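Gp26 (Listeria phage P40, PDB 4JZ5) probably hydrolyses the glycan strands of the Listeria peptidoglycan as the family 25 glycosyl hydrolase domain of a phage endolysin. Local coordinates at residues F113-E119 / V145-A151; L24-K30 / V44-R50; A66-D70 / C104-A109. All coordinates share one frame; numbering follows the deposited sequence.

Contact 1. Residues F113-E119 / V145-A151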
# COMPACT_ATOMS: atom_id res chain seq x y z
N PHE A 113 -3.67 -8.26 -2.38
CA PHE A 113 -2.50 -7.62 -2.96
C PHE A 113 -1.62 -7.15 -1.82
O PHE A 113 -2.14 -6.77 -0.76
CB PHE A 113 -2.91 -6.43 -3.85
CG PHE A 113 -2.16 -6.34 -5.15
CD1 PHE A 113 -0.87 -5.83 -5.21
CD2 PHE A 113 -2.74 -6.78 -6.32
CE1 PHE A 113 -0.19 -5.75 -6.41
CE2 PHE A 113 -2.07 -6.70 -7.52
CZ PHE A 113 -0.79 -6.19 -7.57
N LEU A 114 -0.31 -7.15 -2.03
CA LEU A 114 0.64 -6.71 -1.03
C LEU A 114 1.58 -5.69 -1.65
O LEU A 114 1.76 -5.66 -2.86
CB LEU A 114 1.45 -7.91 -0.50
CG LEU A 114 0.62 -9.07 0.05
CD1 LEU A 114 1.51 -10.27 0.29
CD2 LEU A 114 -0.11 -8.70 1.33
N PHE A 115 2.17 -4.83 -0.81
CA PHE A 115 3.06 -3.78 -1.29
C PHE A 115 4.24 -3.54 -0.37
O PHE A 115 4.12 -3.60 0.85
CB PHE A 115 2.30 -2.45 -1.38
CG PHE A 115 1.27 -2.42 -2.45
CD1 PHE A 115 1.61 -2.06 -3.74
CD2 PHE A 115 -0.04 -2.71 -2.18
CE1 PHE A 115 0.67 -2.01 -4.74
CE2 PHE A 115 -0.99 -2.67 -3.20
CZ PHE A 115 -0.62 -2.32 -4.47
N LEU A 116 5.37 -3.24 -1.00
CA LEU A 116 6.53 -2.68 -0.34
C LEU A 116 6.46 -1.15 -0.48
O LEU A 116 6.48 -0.62 -1.59
CB LEU A 116 7.80 -3.19 -1.01
CG LEU A 116 9.11 -2.55 -0.56
CD1 LEU A 116 9.30 -2.70 0.93
CD2 LEU A 116 10.28 -3.18 -1.30
N ASP A 117 6.39 -0.45 0.66
CA ASP A 117 6.45 1.02 0.71
C ASP A 117 7.88 1.39 1.07
O ASP A 117 8.34 1.14 2.21
CB ASP A 117 5.45 1.47 1.78
CG ASP A 117 5.49 2.95 2.10
OD1 ASP A 117 6.48 3.62 1.81
OD2 ASP A 117 4.51 3.45 2.68
N TYR A 118 8.62 1.89 0.08
CA TYR A 118 10.05 2.13 0.25
C TYR A 118 10.32 3.59 -0.02
O TYR A 118 10.41 3.99 -1.20
CB TYR A 118 10.92 1.25 -0.68
CG TYR A 118 12.34 1.24 -0.19
CD1 TYR A 118 12.75 0.36 0.80
CD2 TYR A 118 13.26 2.16 -0.64
CE1 TYR A 118 14.03 0.39 1.30
CE2 TYR A 118 14.55 2.19 -0.15
CZ TYR A 118 14.93 1.33 0.84
OH TYR A 118 16.21 1.39 1.32
N GLU A 119 10.43 4.39 1.04
CA GLU A 119 10.53 5.83 0.87
C GLU A 119 11.58 6.49 1.77
O GLU A 119 11.67 7.72 1.83
CB GLU A 119 9.16 6.46 1.08
CG GLU A 119 8.62 6.32 2.47
CD GLU A 119 7.17 6.84 2.59
OE1 GLU A 119 6.21 6.07 2.48
OE2 GLU A 119 6.99 8.05 2.84
N VAL A 145 0.95 -14.29 -3.62
CA VAL A 145 0.12 -13.11 -3.80
C VAL A 145 0.95 -12.09 -4.55
O VAL A 145 2.17 -12.03 -4.39
CB VAL A 145 -0.34 -12.57 -2.43
CG1 VAL A 145 -1.16 -11.29 -2.57
CG2 VAL A 145 -1.15 -13.63 -1.70
N LYS A 146 0.31 -11.27 -5.38
CA LYS A 146 1.03 -10.22 -6.08
C LYS A 146 1.57 -9.16 -5.12
O LYS A 146 0.95 -8.85 -4.10
CB LYS A 146 0.15 -9.56 -7.14
CG LYS A 146 -0.22 -10.50 -8.27
CD LYS A 146 -0.94 -9.78 -9.38
CE LYS A 146 -1.31 -10.70 -10.53
NZ LYS A 146 -0.12 -11.25 -11.23
N VAL A 147 2.73 -8.63 -5.46
CA VAL A 147 3.40 -7.63 -4.62
C VAL A 147 3.84 -6.48 -5.50
O VAL A 147 4.60 -6.67 -6.46
CB VAL A 147 4.63 -8.22 -3.92
CG1 VAL A 147 5.30 -7.17 -3.05
CG2 VAL A 147 4.25 -9.43 -3.09
N GLY A 148 3.39 -5.28 -5.15
CA GLY A 148 3.79 -4.06 -5.83
C GLY A 148 4.74 -3.21 -5.00
O GLY A 148 5.18 -3.61 -3.92
N LEU A 149 5.05 -2.03 -5.54
CA LEU A 149 6.06 -1.15 -4.99
C LEU A 149 5.50 0.26 -4.96
O LEU A 149 4.93 0.72 -5.94
CB LEU A 149 7.31 -1.19 -5.87
CG LEU A 149 8.48 -0.31 -5.45
CD1 LEU A 149 9.03 -0.67 -4.09
CD2 LEU A 149 9.57 -0.40 -6.51
N TYR A 150 5.70 0.93 -3.82
CA TYR A 150 5.25 2.31 -3.61
C TYR A 150 6.42 3.20 -3.24
O TYR A 150 7.23 2.86 -2.38
CB TYR A 150 4.22 2.37 -2.47
CG TYR A 150 3.95 3.75 -1.93
CD1 TYR A 150 4.77 4.31 -0.94
CD2 TYR A 150 2.87 4.50 -2.39
CE1 TYR A 150 4.53 5.56 -0.44
CE2 TYR A 150 2.63 5.76 -1.90
CZ TYR A 150 3.45 6.29 -0.91
OH TYR A 150 3.25 7.54 -0.38
N ALA A 151 6.44 4.39 -3.85
CA ALA A 151 7.27 5.50 -3.40
C ALA A 151 6.75 6.77 -4.05
O ALA A 151 5.93 6.74 -4.98
CB ALA A 151 8.73 5.28 -3.76
O HOH W 1 4.18 8.08 2.34
O HOH W 2 5.19 9.32 0.88

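Contact 2. Residues L24-K30 / V44-R50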
# COMPACT_ATOMS: atom_id res chain seq x y z
N LEU A 24 -11.77 5.60 -6.77
CA LEU A 24 -11.19 6.00 -5.49
C LEU A 24 -10.69 4.78 -4.73
O LEU A 24 -11.45 3.86 -4.43
CB LEU A 24 -12.22 6.73 -4.65
CG LEU A 24 -11.74 7.17 -3.27
CD1 LEU A 24 -10.52 8.07 -3.35
CD2 LEU A 24 -12.88 7.86 -2.54
N VAL A 25 -9.40 4.79 -4.42
CA VAL A 25 -8.77 3.77 -3.60
C VAL A 25 -8.14 4.49 -2.40
O VAL A 25 -7.50 5.52 -2.57
CB VAL A 25 -7.68 3.03 -4.43
CG1 VAL A 25 -6.81 2.16 -3.53
CG2 VAL A 25 -8.33 2.23 -5.56
N LEU A 26 -8.37 3.98 -1.20
CA LEU A 26 -7.77 4.58 -0.01
C LEU A 26 -6.60 3.75 0.48
O LEU A 26 -6.55 2.55 0.24
CB LEU A 26 -8.78 4.66 1.13
CG LEU A 26 -10.06 5.44 0.87
CD1 LEU A 26 -10.91 5.46 2.12
CD2 LEU A 26 -9.75 6.83 0.36
N ASP A 27 -5.69 4.39 1.21
CA ASP A 27 -4.79 3.64 2.07
C ASP A 27 -4.87 4.22 3.47
O ASP A 27 -4.98 5.43 3.63
CB ASP A 27 -3.35 3.57 1.51
CG ASP A 27 -2.72 4.91 1.34
OD1 ASP A 27 -2.83 5.50 0.25
OD2 ASP A 27 -2.04 5.35 2.30
N ILE A 28 -4.87 3.33 4.46
CA ILE A 28 -5.07 3.69 5.86
C ILE A 28 -4.09 2.93 6.74
O ILE A 28 -3.49 1.92 6.34
CB ILE A 28 -6.53 3.46 6.32
CG1 ILE A 28 -6.91 1.98 6.21
CG2 ILE A 28 -7.48 4.33 5.52
CD1 ILE A 28 -8.29 1.65 6.76
N SER A 29 -3.96 3.43 7.96
CA SER A 29 -3.03 2.89 8.93
C SER A 29 -3.54 3.25 10.32
O SER A 29 -4.69 3.64 10.51
CB SER A 29 -1.64 3.49 8.73
OG SER A 29 -1.63 4.85 9.10
N LYS A 30 -2.65 3.16 11.30
CA LYS A 30 -3.00 3.58 12.66
C LYS A 30 -3.37 5.06 12.72
O LYS A 30 -4.00 5.50 13.69
CB LYS A 30 -1.85 3.29 13.63
CG LYS A 30 -0.63 4.14 13.41
CD LYS A 30 -0.64 5.34 14.32
CE LYS A 30 0.67 5.45 15.07
NZ LYS A 30 0.60 6.48 16.15
N VAL A 44 -15.65 3.89 -2.53
CA VAL A 44 -14.28 3.38 -2.47
C VAL A 44 -14.22 1.99 -3.06
O VAL A 44 -14.98 1.11 -2.66
CB VAL A 44 -13.77 3.35 -1.02
CG1 VAL A 44 -12.38 2.72 -0.96
CG2 VAL A 44 -13.77 4.75 -0.43
N GLY A 45 -13.32 1.78 -4.02
CA GLY A 45 -13.21 0.49 -4.69
C GLY A 45 -12.27 -0.52 -4.07
O GLY A 45 -12.37 -1.71 -4.32
N PHE A 46 -11.30 -0.03 -3.30
CA PHE A 46 -10.26 -0.87 -2.70
C PHE A 46 -9.60 -0.06 -1.59
O PHE A 46 -9.55 1.16 -1.65
CB PHE A 46 -9.21 -1.23 -3.76
CG PHE A 46 -8.27 -2.34 -3.37
CD1 PHE A 46 -8.69 -3.66 -3.46
CD2 PHE A 46 -6.98 -2.10 -2.96
CE1 PHE A 46 -7.84 -4.71 -3.11
CE2 PHE A 46 -6.13 -3.16 -2.63
CZ PHE A 46 -6.56 -4.46 -2.72
N VAL A 47 -9.09 -0.76 -0.59
CA VAL A 47 -8.35 -0.13 0.50
C VAL A 47 -7.05 -0.89 0.72
O VAL A 47 -7.05 -2.12 0.74
CB VAL A 47 -9.18 -0.11 1.81
CG1 VAL A 47 -8.39 0.49 2.96
CG2 VAL A 47 -10.48 0.65 1.61
N VAL A 48 -5.95 -0.17 0.89
CA VAL A 48 -4.69 -0.77 1.30
C VAL A 48 -4.42 -0.37 2.75
O VAL A 48 -4.49 0.81 3.08
CB VAL A 48 -3.51 -0.32 0.42
CG1 VAL A 48 -2.36 -1.34 0.55
CG2 VAL A 48 -3.93 -0.19 -1.04
N ILE A 49 -4.12 -1.33 3.61
CA ILE A 49 -3.87 -1.05 5.01
C ILE A 49 -2.43 -1.32 5.37
O ILE A 49 -1.81 -2.25 4.85
CB ILE A 49 -4.83 -1.80 5.96
CG1 ILE A 49 -4.53 -3.30 6.03
CG2 ILE A 49 -6.27 -1.57 5.54
CD1 ILE A 49 -5.48 -4.07 6.90
N ARG A 50 -1.89 -0.53 6.28
CA ARG A 50 -0.50 -0.71 6.70
C ARG A 50 -0.36 -1.94 7.58
O ARG A 50 -1.09 -2.10 8.55
CB ARG A 50 0.01 0.51 7.47
CG ARG A 50 1.52 0.47 7.69
CD ARG A 50 2.07 1.78 8.21
NE ARG A 50 1.75 1.98 9.62
CZ ARG A 50 2.20 2.99 10.35
NH1 ARG A 50 2.99 3.91 9.81
NH2 ARG A 50 1.86 3.07 11.62

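Contact 3. Residues A66-D70 / C104-A109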
# COMPACT_ATOMS: atom_id res chain seq x y z
N ALA A 66 -8.47 -4.85 9.10
CA ALA A 66 -8.73 -6.06 8.33
C ALA A 66 -10.12 -6.61 8.64
O ALA A 66 -10.88 -6.97 7.72
CB ALA A 66 -7.67 -7.12 8.62
N LYS A 67 -10.46 -6.67 9.91
CA LYS A 67 -11.78 -7.16 10.31
C LYS A 67 -12.88 -6.23 9.82
O LYS A 67 -13.96 -6.69 9.42
CB LYS A 67 -11.87 -7.30 11.82
CG LYS A 67 -11.05 -8.45 12.36
CD LYS A 67 -11.20 -8.61 13.86
CE LYS A 67 -10.63 -7.44 14.63
NZ LYS A 67 -10.65 -7.68 16.09
N GLY A 68 -12.65 -4.93 9.88
CA GLY A 68 -13.67 -3.98 9.48
C GLY A 68 -13.96 -4.03 8.00
O GLY A 68 -15.11 -3.92 7.56
N LEU A 69 -12.91 -4.17 7.20
CA LEU A 69 -13.06 -4.26 5.77
C LEU A 69 -13.69 -5.61 5.38
O LEU A 69 -14.58 -5.66 4.55
CB LEU A 69 -11.70 -4.04 5.10
CG LEU A 69 -11.11 -2.65 5.36
CD1 LEU A 69 -9.62 -2.61 5.07
CD2 LEU A 69 -11.83 -1.58 4.56
N ASP A 70 -13.26 -6.68 6.03
CA ASP A 70 -13.86 -7.99 5.78
C ASP A 70 -15.35 -7.99 6.12
O ASP A 70 -16.16 -8.56 5.38
CB ASP A 70 -13.12 -9.05 6.59
CG ASP A 70 -13.59 -10.45 6.28
OD1 ASP A 70 -13.77 -10.80 5.09
OD2 ASP A 70 -13.77 -11.21 7.23
N CYS A 104 -4.13 -11.63 9.05
CA CYS A 104 -5.41 -11.30 8.44
C CYS A 104 -6.19 -12.56 8.10
O CYS A 104 -7.38 -12.66 8.38
CB CYS A 104 -5.20 -10.48 7.17
SG CYS A 104 -4.59 -8.80 7.51
N ARG A 105 -5.52 -13.55 7.51
CA ARG A 105 -6.20 -14.78 7.15
C ARG A 105 -6.69 -15.55 8.38
O ARG A 105 -7.74 -16.18 8.34
CB ARG A 105 -5.31 -15.67 6.26
CG ARG A 105 -4.97 -15.04 4.92
CD ARG A 105 -4.70 -16.10 3.86
NE ARG A 105 -5.91 -16.85 3.57
CZ ARG A 105 -6.10 -18.15 3.76
NH1 ARG A 105 -5.13 -18.94 4.22
NH2 ARG A 105 -7.28 -18.65 3.47
N GLN A 106 -5.94 -15.49 9.49
CA GLN A 106 -6.37 -16.10 10.73
C GLN A 106 -7.70 -15.53 11.21
O GLN A 106 -8.48 -16.23 11.86
CB GLN A 106 -5.31 -15.92 11.81
CG GLN A 106 -5.65 -16.54 13.15
CD GLN A 106 -5.28 -18.01 13.24
OE1 GLN A 106 -4.38 -18.48 12.55
NE2 GLN A 106 -5.97 -18.74 14.11
N LEU A 107 -7.97 -14.26 10.91
CA LEU A 107 -9.21 -13.60 11.30
C LEU A 107 -10.30 -13.81 10.26
O LEU A 107 -11.40 -13.27 10.39
CB LEU A 107 -8.96 -12.12 11.50
CG LEU A 107 -7.98 -11.81 12.63
CD1 LEU A 107 -7.50 -10.37 12.55
CD2 LEU A 107 -8.61 -12.10 13.99
N GLY A 108 -10.00 -14.59 9.23
CA GLY A 108 -10.95 -14.89 8.17
C GLY A 108 -10.90 -13.94 7.00
O GLY A 108 -11.63 -14.13 6.02
N ALA A 109 -10.05 -12.91 7.08
CA ALA A 109 -9.98 -11.92 6.03
C ALA A 109 -9.06 -12.42 4.92
O ALA A 109 -8.28 -13.37 5.10
CB ALA A 109 -9.51 -10.60 6.60
O HOH W 3 -12.53 -10.78 9.67
O HOH W 4 -14.32 -13.86 6.96

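Contact 1. Residues F113-E119 / V145-A151
Leu-114 to Asp-117 pair in parallel with Val-147 to Tyr-150, as the two strands of a beta-alpha-beta crossover through helix 128-143, in the beta/alpha barrel of this family 25 glycosyl hydrolase. Five backbone hydrogen bonds join the two segments. They run from Leu-114 N to Lys-146 O (3.0 Å) up to Tyr-118 N and Tyr-150 O. At the start, Lys-146 CB sits over one face of the Phe-113 ring, 3.8 Å from its centroid. Gly-148 has no side chain, and the Phe-115 ring fills that side, with CD1 3.6 Å from Gly-148 CA. At the other end the Tyr-150 ring meets carboxylates at its edge, Asp-117 OD1 3.3 Å from Tyr-150 CD1 and Glu-119 OE1 3.4 Å from Tyr-150 CE1. Tyr-150 turns its ring away from its own N (chi1 165°), alongside Asp-117. Asp-117 OD1 and Glu-119 OE1 approach to 2.6 Å. Two waters each donate to Glu-119 OE2 and Tyr-150 OH; Gln-193 also bonds that hydroxyl. Asp-117 and Glu-119 fit the family's D-x-E pair, consistent with an active site here. Strand 76-81 bonds the far edge of 114-117. Leu-114 and Val-147 face helix 128-143, Leu-149 meets helix 153-158, and Phe-115 and Tyr-150 meet Trp-170 edge-to-face.

Contact 2. Residues L24-K30 / V44-R50
Gly-45 N donates to Leu-24 O at 2.8 Å, in a nearly straight bond (168°). Val-44 CA makes a CA-H...O contact with the same oxygen. Phe-46 N, 4.1 Å from Leu-24 O, is buried and has no partner in the model. From Leu-26 on, the two segments pair in parallel. Leu-26 N bonds Phe-46 O, Leu-26 O accepts from Val-48 N, Ile-28 N bonds Val-48 O, and Arg-50 N closes the set on Ile-28 O.

At the strand starts, Val-44 CG2 reaches both Leu-24 CD2 and Leu-26 CD1, each at 3.9 Å. The Leu-26 side chain crosses Val-44 at about a right angle. Leu-26, Ile-28, Val-47 and Ile-49 share one face of the sheet. Ile-28 has CG1 between its backbone N and carbonyl carbon (chi1 62°), which sets that atom 3.7 Å from Ile-49 CG2 and 3.9 Å from Val-47 CG1. Val-47 and Ile-49 pack on Leu-69 of helix 62-72, and Ile-28 on His-65.

The other face carries Val-25, Asp-27, Phe-46 and Val-48. Val-25 CG2 lies alongside Phe-46 CB at 4.0 Å. Of the Asp-27 side chain only CB comes near Val-48, 3.4 Å from Val-48 O. Its carboxylate turns away, and OD1 accepts from Gln-193 and Asn-210. Past the strands, Ser-29 CB packs on Arg-50 CB at 3.6 Å. In the conformer described, Ser-29 CB also lies over one face of the guanidinium, and Arg-50 NE forms a salt bridge with Asp-59, whose OD2 also accepts from Lys-30 N.

The Leu-26 and Ile-28 face is thus apolar and packs against helix 62-72. The other is mostly apolar too, but Asp-27 puts a carboxylate inside the barrel beside Asp-208, consistent with the acidic active site of family 25 hydrolases.

Contact 3. Residues A66-D70 / C104-A109
Asp-70 reaches from its helix across to the end of the next one. Its CB rests 3.9 Å from Ala-109 CB. CG lies opposite the backbone N (chi1 -174°), which carries the carboxylate over the Ala-109 backbone, with CG 3.9 Å from Ala-109 CA. OD1 stays beside the same CA. OD2 goes to water: one molecule donates to it at 2.8 Å and also to Leu-107 O, while a second donates at 2.7 Å and also to Gly-108 O. Two water bridges therefore link OD2 to two backbone carbonyls.

Leu-107 and Gly-108 lie in the Schellman motif that ends helix 87-106. Gly-108 has positive phi (91°). Ala-109 N bonds back to Cys-104 O at 3.0 Å, and Gly-108 N to Arg-105 O. Helices 62-72 and 87-106 both lie on the outside of the barrel and share strand 76-81 beneath them.

Toward the sheet the contact is apolar and small. Ala-66 CB touches Cys-104 SG at 3.7 Å and lies 4.4 Å from Ala-109 CB. Ala-66 and Ala-109 both rest on Phe-76, and Cys-104 on Leu-78. On the solvent side, Lys-67 CG meets Leu-107 CD1 at 4.0 Å, the two side chains crossing at a slant. Leu-107 also leans on Glu-63, one turn before Lys-67.

Overall arrangement
Contacts 1 and 2 are two strand pairs of one barrel sheet, with strand 76-81 between them. Their centres lie about 13 Å apart. They touch inside the barrel, where Phe-115 CD2 packs on Val-48 CG1 at 3.8 Å. Gln-193 ties them further, bonding Tyr-150 of contact 1 and Asp-27 of contact 2. The acidic residues of both contacts thus probably border one active site. Contact 3 lies outside the barrel, its centre about 14 Å from that of contact 2 and 19 Å from that of contact 1. Leu-69 CD1 meets Ile-49 CG2 at 3.5 Å, joining contact 3 to contact 2. Residues 104-109 lead by a short loop into strand 114-117 of contact 1.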